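Local coordinates for protein mRNA export factor (Human herpesvirus 1, PDB 4YXP) that regulates viral gene expression, mediating nuclear export of intronless viral mRNAs and inhibiting cellular splicing, and dimerizes through this folded, zinc-binding C-terminal part, at residues 118-123 against 229-234; 134-139 against 210-215; 145-150 against 198-203; 180-185 against 193-198. All blocks are in the same frame, centred on the assembly; numbering follows the deposited sequence.

Interaction 1 of 4, residues 118-123 against 229-234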
loop_
_atom_site.group_PDB
_atom_site.type_symbol
_atom_site.label_atom_id
_atom_site.label_comp_id
_atom_site.label_asym_id
_atom_site.label_seq_id
_atom_site.Cartn_x
_atom_site.Cartn_y
_atom_site.Cartn_z
ATOM N N SER B 118 10.110 -0.823 9.432
ATOM C CA SER B 118 9.042 -1.328 10.285
ATOM C C SER B 118 9.035 -2.855 10.313
ATOM O O SER B 118 8.674 -3.457 11.320
ATOM C CB SER B 118 7.685 -0.793 9.818
ATOM O OG SER B 118 7.567 0.589 10.122
ATOM N N ALA B 119 9.435 -3.480 9.210
ATOM C CA ALA B 119 9.555 -4.929 9.169
ATOM C C ALA B 119 10.660 -5.387 10.125
ATOM O O ALA B 119 10.491 -6.349 10.877
ATOM C CB ALA B 119 9.835 -5.408 7.754
ATOM N N ASP B 120 11.787 -4.686 10.108
ATOM C CA ASP B 120 12.884 -5.005 11.025
ATOM C C ASP B 120 12.508 -4.703 12.474
ATOM O O ASP B 120 12.891 -5.443 13.382
ATOM C CB ASP B 120 14.150 -4.245 10.632
ATOM C CG ASP B 120 14.872 -4.886 9.456
ATOM O OD1 ASP B 120 14.976 -6.134 9.426
ATOM O OD2 ASP B 120 15.331 -4.147 8.561
ATOM N N GLU B 121 11.762 -3.623 12.692
ATOM C CA GLU B 121 11.293 -3.282 14.031
ATOM C C GLU B 121 10.441 -4.424 14.576
ATOM O O GLU B 121 10.592 -4.833 15.728
ATOM C CB GLU B 121 10.485 -1.976 14.015
ATOM C CG GLU B 121 10.080 -1.468 15.403
ATOM C CD GLU B 121 9.150 -0.260 15.345
ATOM O OE1 GLU B 121 8.424 -0.103 14.336
ATOM O OE2 GLU B 121 9.140 0.534 16.314
ATOM N N THR B 122 9.558 -4.944 13.729
ATOM C CA THR B 122 8.661 -6.026 14.109
ATOM C C THR B 122 9.441 -7.293 14.449
ATOM O O THR B 122 9.228 -7.896 15.498
ATOM C CB THR B 122 7.650 -6.338 12.984
ATOM O OG1 THR B 122 6.932 -5.146 12.643
ATOM C CG2 THR B 122 6.663 -7.413 13.420
ATOM N N LEU B 123 10.348 -7.691 13.565
ATOM C CA LEU B 123 11.090 -8.932 13.754
ATOM C C LEU B 123 12.140 -8.825 14.863
ATOM O O LEU B 123 12.380 -9.794 15.585
ATOM C CB LEU B 123 11.750 -9.358 12.439
ATOM C CG LEU B 123 10.796 -9.715 11.287
ATOM C CD1 LEU B 123 11.565 -10.336 10.134
ATOM C CD2 LEU B 123 9.677 -10.650 11.732
ATOM N N GLY B 229 17.957 -5.758 10.902
ATOM C CA GLY B 229 18.365 -4.981 9.747
ATOM C C GLY B 229 18.396 -5.791 8.461
ATOM O O GLY B 229 18.623 -5.242 7.379
ATOM N N ALA B 230 18.152 -7.095 8.568
ATOM C CA ALA B 230 18.267 -7.991 7.417
ATOM C C ALA B 230 17.189 -7.733 6.372
ATOM O O ALA B 230 17.415 -7.967 5.184
ATOM C CB ALA B 230 18.213 -9.441 7.872
ATOM N N CYS B 231 16.018 -7.271 6.807
ATOM C CA CYS B 231 14.917 -7.003 5.878
ATOM C C CYS B 231 15.275 -5.841 4.963
ATOM O O CYS B 231 15.130 -5.926 3.744
ATOM C CB CYS B 231 13.620 -6.687 6.629
ATOM S SG CYS B 231 12.929 -8.059 7.576
ATOM N N MET B 232 15.743 -4.754 5.568
ATOM C CA MET B 232 16.148 -3.572 4.825
ATOM C C MET B 232 17.378 -3.837 3.954
ATOM O O MET B 232 17.376 -3.541 2.757
ATOM C CB MET B 232 16.433 -2.422 5.787
ATOM C CG MET B 232 16.868 -1.137 5.106
ATOM S SD MET B 232 17.154 0.193 6.279
ATOM C CE MET B 232 15.480 0.530 6.825
ATOM N N ALA B 233 18.431 -4.386 4.549
ATOM C CA ALA B 233 19.665 -4.627 3.807
ATOM C C ALA B 233 19.432 -5.638 2.689
ATOM O O ALA B 233 19.910 -5.466 1.566
ATOM C CB ALA B 233 20.760 -5.114 4.741
ATOM N N GLY B 234 18.686 -6.689 3.007
ATOM C CA GLY B 234 18.479 -7.787 2.084
ATOM C C GLY B 234 17.623 -7.430 0.883
ATOM O O GLY B 234 17.937 -7.809 -0.243
#
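D120, on helix 112-132, presses its carboxylate onto the first turn of helix 230-241, where the backbone N-H groups of C231 and M232 take it up and G229 lies against it. CG stands anti to the carbonyl carbon (chi1 -79°), and the two oxygens beyond it each take one backbone N-H. C231 N donates to D120 OD1 over 3.0 Å at 153°, meeting the syn lone pair of that oxygen, while M232 N reaches D120 OD2 over 3.1 Å from the syn side, somewhat out of the carboxylate plane. OD1 also accepts from the hydroxyl of Y226, so this buried oxygen has a side-chain donor besides the backbone one. G229, the N-cap residue, has its CA 3.5 Å from D120 CG. Its positive phi suits a residue without a side chain. C231 adds the apolar part of the contact: SG lies 3.7 Å from L123 CD1 and 4.1 Å from A119 CB. C231 CB rests against the charged D120 OD1 at 3.2 Å. The helix segments run at 147° to one another, their axes 8.5 Å apart. Nearby, C271 of the second subunit packs on D120, and F275 of that subunit packs on M232. A carboxylate from one helix thus takes up N-H groups at the start of another, where the helix dipole would be expected to favour its negative charge.

Interaction 2 of 4, residues 134-139 against 210-215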
loop_
_atom_site.group_PDB
_atom_site.type_symbol
_atom_site.label_atom_id
_atom_site.label_comp_id
_atom_site.label_asym_id
_atom_site.label_seq_id
_atom_site.Cartn_x
_atom_site.Cartn_y
_atom_site.Cartn_z
ATOM N N LEU B 134 9.722 -14.213 26.600
ATOM C CA LEU B 134 8.464 -13.514 26.801
ATOM C C LEU B 134 7.427 -13.958 25.768
ATOM O O LEU B 134 7.771 -14.172 24.600
ATOM C CB LEU B 134 8.671 -12.003 26.711
ATOM C CG LEU B 134 9.485 -11.375 27.844
ATOM C CD1 LEU B 134 9.864 -9.948 27.492
ATOM C CD2 LEU B 134 8.704 -11.418 29.146
ATOM N N PRO B 135 6.158 -14.105 26.190
ATOM C CA PRO B 135 5.078 -14.437 25.254
ATOM C C PRO B 135 4.893 -13.420 24.128
ATOM O O PRO B 135 4.984 -12.217 24.372
ATOM C CB PRO B 135 3.834 -14.460 26.150
ATOM C CG PRO B 135 4.347 -14.781 27.500
ATOM C CD PRO B 135 5.686 -14.114 27.588
ATOM N N LEU B 136 4.638 -13.909 22.916
ATOM C CA LEU B 136 4.256 -13.059 21.790
ATOM C C LEU B 136 2.739 -12.867 21.795
ATOM O O LEU B 136 1.990 -13.818 21.558
ATOM C CB LEU B 136 4.704 -13.675 20.460
ATOM C CG LEU B 136 6.194 -14.005 20.311
ATOM C CD1 LEU B 136 6.446 -14.785 19.029
ATOM C CD2 LEU B 136 7.027 -12.740 20.339
ATOM N N ARG B 137 2.291 -11.643 22.056
ATOM C CA ARG B 137 0.863 -11.368 22.236
ATOM C C ARG B 137 0.277 -10.572 21.060
ATOM O O ARG B 137 0.856 -9.570 20.648
ATOM C CB ARG B 137 0.640 -10.596 23.537
ATOM C CG ARG B 137 1.403 -11.161 24.738
ATOM C CD ARG B 137 1.303 -10.260 25.961
ATOM N NE ARG B 137 1.498 -8.850 25.619
ATOM C CZ ARG B 137 0.563 -7.901 25.701
ATOM N NH1 ARG B 137 -0.662 -8.175 26.143
ATOM N NH2 ARG B 137 0.863 -6.659 25.348
ATOM N N PRO B 138 -0.878 -11.007 20.522
ATOM C CA PRO B 138 -1.493 -10.257 19.417
ATOM C C PRO B 138 -1.916 -8.831 19.773
ATOM O O PRO B 138 -2.024 -8.001 18.870
ATOM C CB PRO B 138 -2.726 -11.099 19.067
ATOM C CG PRO B 138 -2.415 -12.457 19.557
ATOM C CD PRO B 138 -1.595 -12.267 20.789
ATOM N N GLN B 139 -2.149 -8.560 21.054
ATOM C CA GLN B 139 -2.644 -7.258 21.508
ATOM C C GLN B 139 -1.495 -6.259 21.627
ATOM O O GLN B 139 -1.707 -5.052 21.752
ATOM C CB GLN B 139 -3.365 -7.390 22.853
ATOM C CG GLN B 139 -4.461 -8.455 22.887
ATOM C CD GLN B 139 -3.913 -9.872 23.023
ATOM O OE1 GLN B 139 -2.760 -10.072 23.416
ATOM N NE2 GLN B 139 -4.737 -10.860 22.688
ATOM N N ILE B 210 1.320 -16.325 20.688
ATOM C CA ILE B 210 1.768 -16.862 19.415
ATOM C C ILE B 210 2.980 -17.766 19.610
ATOM O O ILE B 210 4.017 -17.335 20.108
ATOM C CB ILE B 210 2.079 -15.717 18.433
ATOM C CG1 ILE B 210 0.814 -14.894 18.167
ATOM C CG2 ILE B 210 2.635 -16.258 17.121
ATOM C CD1 ILE B 210 1.089 -13.505 17.639
ATOM N N ASP B 211 2.832 -19.023 19.204
ATOM C CA ASP B 211 3.913 -20.004 19.258
ATOM C C ASP B 211 5.177 -19.476 18.583
ATOM O O ASP B 211 5.110 -18.912 17.493
ATOM C CB ASP B 211 3.465 -21.304 18.585
ATOM C CG ASP B 211 4.316 -22.492 18.980
ATOM O OD1 ASP B 211 5.525 -22.310 19.242
ATOM O OD2 ASP B 211 3.767 -23.614 19.030
ATOM N N TYR B 212 6.328 -19.670 19.223
ATOM C CA TYR B 212 7.603 -19.250 18.640
ATOM C C TYR B 212 7.838 -19.931 17.290
ATOM O O TYR B 212 8.563 -19.410 16.443
ATOM C CB TYR B 212 8.773 -19.567 19.577
ATOM C CG TYR B 212 8.904 -18.684 20.808
ATOM C CD1 TYR B 212 7.997 -17.666 21.078
ATOM C CD2 TYR B 212 9.956 -18.872 21.696
ATOM C CE1 TYR B 212 8.137 -16.863 22.208
ATOM C CE2 TYR B 212 10.102 -18.081 22.819
ATOM C CZ TYR B 212 9.192 -17.079 23.072
ATOM O OH TYR B 212 9.352 -16.295 24.195
ATOM N N ALA B 213 7.232 -21.099 17.097
ATOM C CA ALA B 213 7.371 -21.843 15.846
ATOM C C ALA B 213 6.830 -21.037 14.667
ATOM O O ALA B 213 7.227 -21.253 13.520
ATOM C CB ALA B 213 6.655 -23.185 15.946
ATOM N N THR B 214 5.922 -20.110 14.957
ATOM C CA THR B 214 5.387 -19.208 13.946
ATOM C C THR B 214 6.520 -18.459 13.243
ATOM O O THR B 214 6.456 -18.212 12.039
ATOM C CB THR B 214 4.408 -18.191 14.567
ATOM O OG1 THR B 214 3.370 -18.886 15.272
ATOM C CG2 THR B 214 3.782 -17.305 13.491
ATOM N N LEU B 215 7.553 -18.106 14.003
ATOM C CA LEU B 215 8.701 -17.381 13.468
ATOM C C LEU B 215 9.846 -18.316 13.079
ATOM O O LEU B 215 10.963 -17.863 12.821
ATOM C CB LEU B 215 9.213 -16.355 14.488
ATOM C CG LEU B 215 8.370 -15.111 14.809
ATOM C CD1 LEU B 215 7.906 -14.399 13.542
ATOM C CD2 LEU B 215 7.185 -15.455 15.693
HETATM O O HOH W 1 4.755 -16.690 22.746
#
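L136 and I210 bring two extended loop backbones side by side: I210 N donates to L136 O over 2.7 Å at 162°, and one water accepts from L136 N while donating to I210 O. The water therefore stands in for the direct return bond between these two residues. Beside this link, L136 CB rests on I210 CB at 3.9 Å. L136 CG is anti to the carbonyl carbon (chi1 -56°), and beyond it CD1 meets L215 CD2 tip to tip at 3.5 Å, tighter than a usual carbon contact. The same CD1 lies 3.9 Å from Y212 CD1, the leucine branch lying obliquely to the ring. Y212 reaches past L136 to the start of the other loop, where its OH donates to L134 O over 2.7 Å; the hydroxyl sits above that carbonyl plane, 56° out of it, while the oxygen lies at the ring edge. At the other end, the P138 ring and the I210 chain run past each other in opposite directions, P138 CG 4.1 Å from I210 CD1. C129 of helix 112-132 touches L136, and L199 of helix 188-204 touches I210, placing the pair over the helical core. An Asx turn, D211 OD1 accepting from A213 N, shapes the 210-215 loop locally. Two interhelical loops of an all-helical domain are thus joined by one direct backbone bond and one water bridge.

Interaction 3 of 4, residues 145-150 against 198-203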
loop_
_atom_site.group_PDB
_atom_site.type_symbol
_atom_site.label_atom_id
_atom_site.label_comp_id
_atom_site.label_asym_id
_atom_site.label_seq_id
_atom_site.Cartn_x
_atom_site.Cartn_y
_atom_site.Cartn_z
ATOM N N THR B 145 0.294 -5.191 14.483
ATOM C CA THR B 145 0.203 -4.482 13.201
ATOM C C THR B 145 1.076 -5.122 12.124
ATOM O O THR B 145 1.410 -4.482 11.126
ATOM C CB THR B 145 0.597 -2.997 13.345
ATOM O OG1 THR B 145 1.896 -2.889 13.940
ATOM C CG2 THR B 145 -0.420 -2.247 14.202
ATOM N N THR B 146 1.431 -6.389 12.314
ATOM C CA THR B 146 2.240 -7.105 11.328
ATOM C C THR B 146 1.585 -7.063 9.940
ATOM O O THR B 146 2.265 -6.867 8.932
ATOM C CB THR B 146 2.466 -8.573 11.748
ATOM O OG1 THR B 146 3.220 -8.613 12.968
ATOM C CG2 THR B 146 3.230 -9.347 10.674
ATOM N N ALA B 147 0.271 -7.241 9.896
ATOM C CA ALA B 147 -0.456 -7.271 8.625
ATOM C C ALA B 147 -0.303 -5.967 7.848
ATOM O O ALA B 147 -0.384 -5.959 6.619
ATOM C CB ALA B 147 -1.928 -7.558 8.868
ATOM N N ALA B 148 -0.086 -4.866 8.560
ATOM C CA ALA B 148 0.008 -3.554 7.929
ATOM C C ALA B 148 1.306 -3.403 7.137
ATOM O O ALA B 148 1.297 -2.916 6.004
ATOM C CB ALA B 148 -0.104 -2.460 8.974
ATOM N N VAL B 149 2.424 -3.817 7.728
ATOM C CA VAL B 149 3.703 -3.721 7.031
ATOM C C VAL B 149 3.737 -4.777 5.922
ATOM O O VAL B 149 4.282 -4.532 4.843
ATOM C CB VAL B 149 4.914 -3.841 8.011
ATOM C CG1 VAL B 149 4.765 -5.015 8.963
ATOM C CG2 VAL B 149 6.231 -3.932 7.239
ATOM N N LEU B 150 3.124 -5.932 6.170
ATOM C CA LEU B 150 2.981 -6.956 5.134
ATOM C C LEU B 150 2.255 -6.415 3.902
ATOM O O LEU B 150 2.754 -6.532 2.779
ATOM C CB LEU B 150 2.233 -8.173 5.683
ATOM C CG LEU B 150 1.892 -9.280 4.683
ATOM C CD1 LEU B 150 3.152 -9.824 4.020
ATOM C CD2 LEU B 150 1.125 -10.399 5.370
ATOM N N ARG B 198 2.780 -15.511 8.273
ATOM C CA ARG B 198 2.514 -16.458 9.349
ATOM C C ARG B 198 2.153 -15.709 10.626
ATOM O O ARG B 198 1.167 -16.029 11.280
ATOM C CB ARG B 198 3.723 -17.365 9.591
ATOM C CG ARG B 198 3.900 -18.447 8.537
ATOM C CD ARG B 198 5.255 -19.138 8.649
ATOM N NE ARG B 198 5.436 -19.862 9.907
ATOM C CZ ARG B 198 5.094 -21.133 10.109
ATOM N NH1 ARG B 198 4.527 -21.844 9.143
ATOM N NH2 ARG B 198 5.315 -21.699 11.290
ATOM N N LEU B 199 2.951 -14.704 10.968
ATOM C CA LEU B 199 2.714 -13.928 12.178
ATOM C C LEU B 199 1.368 -13.202 12.091
ATOM O O LEU B 199 0.583 -13.230 13.033
ATOM C CB LEU B 199 3.855 -12.933 12.406
ATOM C CG LEU B 199 3.843 -12.142 13.716
ATOM C CD1 LEU B 199 3.836 -13.073 14.926
ATOM C CD2 LEU B 199 5.043 -11.211 13.780
ATOM N N ALA B 200 1.098 -12.567 10.954
ATOM C CA ALA B 200 -0.166 -11.858 10.767
ATOM C C ALA B 200 -1.353 -12.810 10.896
ATOM O O ALA B 200 -2.395 -12.447 11.446
ATOM C CB ALA B 200 -0.193 -11.161 9.414
ATOM N N ASN B 201 -1.188 -14.028 10.394
ATOM C CA ASN B 201 -2.251 -15.025 10.448
ATOM C C ASN B 201 -2.610 -15.373 11.891
ATOM O O ASN B 201 -3.785 -15.432 12.241
ATOM C CB ASN B 201 -1.845 -16.292 9.692
ATOM C CG ASN B 201 -2.868 -17.404 9.830
ATOM O OD1 ASN B 201 -2.702 -18.324 10.635
ATOM N ND2 ASN B 201 -3.937 -17.322 9.049
ATOM N N ARG B 202 -1.600 -15.603 12.724
ATOM C CA ARG B 202 -1.842 -15.950 14.122
ATOM C C ARG B 202 -2.500 -14.785 14.856
ATOM O O ARG B 202 -3.344 -14.989 15.730
ATOM C CB ARG B 202 -0.542 -16.336 14.828
ATOM C CG ARG B 202 0.257 -17.432 14.144
ATOM C CD ARG B 202 -0.500 -18.745 14.055
ATOM N NE ARG B 202 0.356 -19.810 13.538
ATOM C CZ ARG B 202 0.670 -19.967 12.253
ATOM N NH1 ARG B 202 0.197 -19.129 11.338
ATOM N NH2 ARG B 202 1.461 -20.965 11.882
ATOM N N VAL B 203 -2.109 -13.564 14.505
ATOM C CA VAL B 203 -2.694 -12.376 15.119
ATOM C C VAL B 203 -4.195 -12.330 14.843
ATOM O O VAL B 203 -4.996 -12.147 15.761
ATOM C CB VAL B 203 -2.005 -11.088 14.620
ATOM C CG1 VAL B 203 -2.802 -9.846 15.025
ATOM C CG2 VAL B 203 -0.587 -11.000 15.173
#
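T146 and L199 are brought together by their first torsions: T146 CG2 is anti to its backbone N, with OG1 anti to the carbonyl carbon (chi1 -64°), and L199 CG is anti to its own N (chi1 -173°). The two side chains cross at about a right angle. T146 OG1 rests 3.3 Å from L199 CD2, and T146 CG2 lies 4.0 Å from L199 CB. That hydroxyl bonds to the carbonyl of I143, so its polar need is met on its own side while the leucine methyl packs against it. The methyl of T146 continues over the partner backbone, 3.9 Å from A200 N. Where the backbones come closest, A147 and A200 have their CA atoms 5.1 Å apart. A200 CB lies 4.0 Å from A147 CB and equally near A147 N, so the small methyl is set directly against the opposing backbone. One turn later in the first helix, L150 CD2 approaches A200 CB at 4.3 Å. T122 of helix 112-132 touches both T146 and L199 and packs beside this pair. Alanines at the closest point are consistent with the near approach of the backbones, although the segment axes are 9.0 Å apart. The first turn of helix 146-167 and the later part of helix 188-204 thereby form a roughly antiparallel helix-helix interface, crossing at -141°, in the largely buried middle of this all-helical domain.

Interaction 4 of 4, residues 180-185 against 193-198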
loop_
_atom_site.group_PDB
_atom_site.type_symbol
_atom_site.label_atom_id
_atom_site.label_comp_id
_atom_site.label_asym_id
_atom_site.label_seq_id
_atom_site.Cartn_x
_atom_site.Cartn_y
_atom_site.Cartn_z
ATOM N N ARG B 180 2.121 -20.210 3.514
ATOM C CA ARG B 180 2.712 -19.868 4.807
ATOM C C ARG B 180 3.521 -21.029 5.391
ATOM O O ARG B 180 3.326 -21.417 6.544
ATOM C CB ARG B 180 1.615 -19.437 5.785
ATOM C CG ARG B 180 0.859 -18.181 5.341
ATOM C CD ARG B 180 -0.133 -17.697 6.395
ATOM N NE ARG B 180 -1.322 -18.544 6.481
ATOM C CZ ARG B 180 -2.440 -18.358 5.781
ATOM N NH1 ARG B 180 -2.544 -17.349 4.924
ATOM N NH2 ARG B 180 -3.463 -19.187 5.940
ATOM N N ARG B 181 4.433 -21.570 4.586
ATOM C CA ARG B 181 5.261 -22.705 4.990
ATOM C C ARG B 181 6.726 -22.309 5.098
ATOM O O ARG B 181 7.287 -21.711 4.182
ATOM C CB ARG B 181 5.122 -23.861 3.994
ATOM C CG ARG B 181 3.739 -24.469 3.925
ATOM C CD ARG B 181 3.695 -25.609 2.922
ATOM N NE ARG B 181 2.328 -25.923 2.514
ATOM C CZ ARG B 181 1.995 -26.936 1.722
ATOM N NH1 ARG B 181 2.927 -27.753 1.247
ATOM N NH2 ARG B 181 0.722 -27.136 1.405
ATOM N N LEU B 182 7.347 -22.653 6.220
ATOM C CA LEU B 182 8.759 -22.367 6.422
ATOM C C LEU B 182 9.609 -23.020 5.338
ATOM O O LEU B 182 10.642 -22.482 4.941
ATOM C CB LEU B 182 9.205 -22.854 7.800
ATOM C CG LEU B 182 8.474 -22.230 8.989
ATOM C CD1 LEU B 182 8.881 -22.930 10.271
ATOM C CD2 LEU B 182 8.753 -20.733 9.080
ATOM N N ALA B 183 9.162 -24.177 4.858
ATOM C CA ALA B 183 9.905 -24.939 3.857
ATOM C C ALA B 183 9.970 -24.218 2.511
ATOM O O ALA B 183 10.769 -24.584 1.650
ATOM C CB ALA B 183 9.283 -26.320 3.681
ATOM N N ASP B 184 9.133 -23.200 2.327
ATOM C CA ASP B 184 9.140 -22.413 1.094
ATOM C C ASP B 184 10.173 -21.284 1.139
ATOM O O ASP B 184 10.455 -20.651 0.123
ATOM C CB ASP B 184 7.755 -21.817 0.823
ATOM C CG ASP B 184 6.735 -22.861 0.395
ATOM O OD1 ASP B 184 7.137 -23.982 0.015
ATOM O OD2 ASP B 184 5.524 -22.551 0.426
ATOM N N ILE B 185 10.729 -21.028 2.319
ATOM C CA ILE B 185 11.700 -19.952 2.486
ATOM C C ILE B 185 13.054 -20.388 1.937
ATOM O O ILE B 185 13.666 -21.332 2.445
ATOM C CB ILE B 185 11.804 -19.529 3.963
ATOM C CG1 ILE B 185 10.440 -19.028 4.457
ATOM C CG2 ILE B 185 12.880 -18.458 4.136
ATOM C CD1 ILE B 185 10.395 -18.660 5.932
ATOM N N PHE B 193 8.226 -12.361 3.519
ATOM C CA PHE B 193 6.792 -12.438 3.283
ATOM C C PHE B 193 6.151 -13.657 3.949
ATOM O O PHE B 193 5.039 -13.557 4.462
ATOM C CB PHE B 193 6.518 -12.401 1.779
ATOM C CG PHE B 193 6.588 -11.014 1.217
ATOM C CD1 PHE B 193 5.503 -10.162 1.324
ATOM C CD2 PHE B 193 7.755 -10.539 0.641
ATOM C CE1 PHE B 193 5.568 -8.867 0.833
ATOM C CE2 PHE B 193 7.827 -9.247 0.152
ATOM C CZ PHE B 193 6.733 -8.411 0.247
ATOM N N VAL B 194 6.852 -14.784 3.990
ATOM C CA VAL B 194 6.317 -15.972 4.645
ATOM C C VAL B 194 6.217 -15.746 6.161
ATOM O O VAL B 194 5.204 -16.074 6.783
ATOM C CB VAL B 194 7.168 -17.216 4.328
ATOM C CG1 VAL B 194 6.740 -18.407 5.192
ATOM C CG2 VAL B 194 7.043 -17.576 2.858
ATOM N N ILE B 195 7.263 -15.185 6.756
ATOM C CA ILE B 195 7.273 -14.982 8.204
ATOM C C ILE B 195 6.214 -13.961 8.608
ATOM O O ILE B 195 5.442 -14.197 9.536
ATOM C CB ILE B 195 8.671 -14.563 8.697
ATOM C CG1 ILE B 195 9.675 -15.698 8.479
ATOM C CG2 ILE B 195 8.635 -14.169 10.176
ATOM C CD1 ILE B 195 9.334 -17.003 9.202
ATOM N N LEU B 196 6.168 -12.828 7.920
ATOM C CA LEU B 196 5.167 -11.812 8.226
ATOM C C LEU B 196 3.752 -12.358 8.020
ATOM O O LEU B 196 2.849 -12.052 8.797
ATOM C CB LEU B 196 5.375 -10.560 7.370
ATOM C CG LEU B 196 6.624 -9.714 7.636
ATOM C CD1 LEU B 196 6.584 -8.459 6.780
ATOM C CD2 LEU B 196 6.768 -9.347 9.109
ATOM N N ALA B 197 3.556 -13.163 6.979
ATOM C CA ALA B 197 2.238 -13.733 6.707
ATOM C C ALA B 197 1.830 -14.702 7.814
ATOM O O ALA B 197 0.673 -14.720 8.236
ATOM C CB ALA B 197 2.222 -14.435 5.360
ATOM N N ARG B 198 2.780 -15.511 8.273
ATOM C CA ARG B 198 2.514 -16.458 9.349
ATOM C C ARG B 198 2.153 -15.709 10.626
ATOM O O ARG B 198 1.167 -16.029 11.280
ATOM C CB ARG B 198 3.723 -17.365 9.591
ATOM C CG ARG B 198 3.900 -18.447 8.537
ATOM C CD ARG B 198 5.255 -19.138 8.649
ATOM N NE ARG B 198 5.436 -19.862 9.907
ATOM C CZ ARG B 198 5.094 -21.133 10.109
ATOM N NH1 ARG B 198 4.527 -21.844 9.143
ATOM N NH2 ARG B 198 5.315 -21.699 11.290
#
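R180 opens the contact as the chain leaves helix 173-179, lying against A197 and R198 of helix 188-204. Its positive phi of 53° marks the break from helical geometry. The aliphatic part of its side chain lies on the helix, CG 4.0 Å from A197 CB and CD 3.6 Å from A197 O, while CB rests against R198 CG. Its carbonyl oxygen receives R198 NH1 over 2.9 Å at 149°, nearly in the guanidinium plane. R181 follows with its backbone: its O lies 3.5 Å from V194 CG1, the methyl anti to the V194 backbone N (chi1 171°). L182 then lays its branched end over one guanidinium face of R198, CG sitting 3.7 Å above the plane and over its centre, and CD2 3.8 Å from I195 CD1. A213 O accepts from R198 NH2 and T214 O from NE. The leucine over one face and the carbonyls at its N-H groups would fix the orientation of the guanidinium. The segment ends at I185, whose CD1 touches both V194 CG1, at 3.7 Å, and I195 CD1, the side chain crossing V194 obliquely and I195 at about a right angle. In the dimer, D6 of the second subunit accepts hydrogen bonds from the backbone N atoms of L182 and A183, and I8 of that subunit packs on I185. Both segments fall within the CHC2-type zinc finger, away from its metal; here the connection between two consecutive helices folds back onto the second, with a buried arginine gathering backbone carbonyls.

In the fold
Interactions 1 and 3 are buried helix-helix contacts, the first resting on a carboxylate meeting backbone N-H groups, the second on apolar contacts, with alanines where the backbones come closest. Interaction 2 is only partly buried and joins two loops, its centre about 17 Å from that of the chain, with a water in its pairing. Interaction 4, also largely buried, sets a loop on helix 188-204, which interaction 3 uses further along. R198 belongs to interactions 3 and 4 and bonds to carbonyls of 210-215, tying interaction 2 to them. L123 of interaction 1 packs on I195 and L196, and T122 on T146. Interactions 1 and 4 also meet the second subunit.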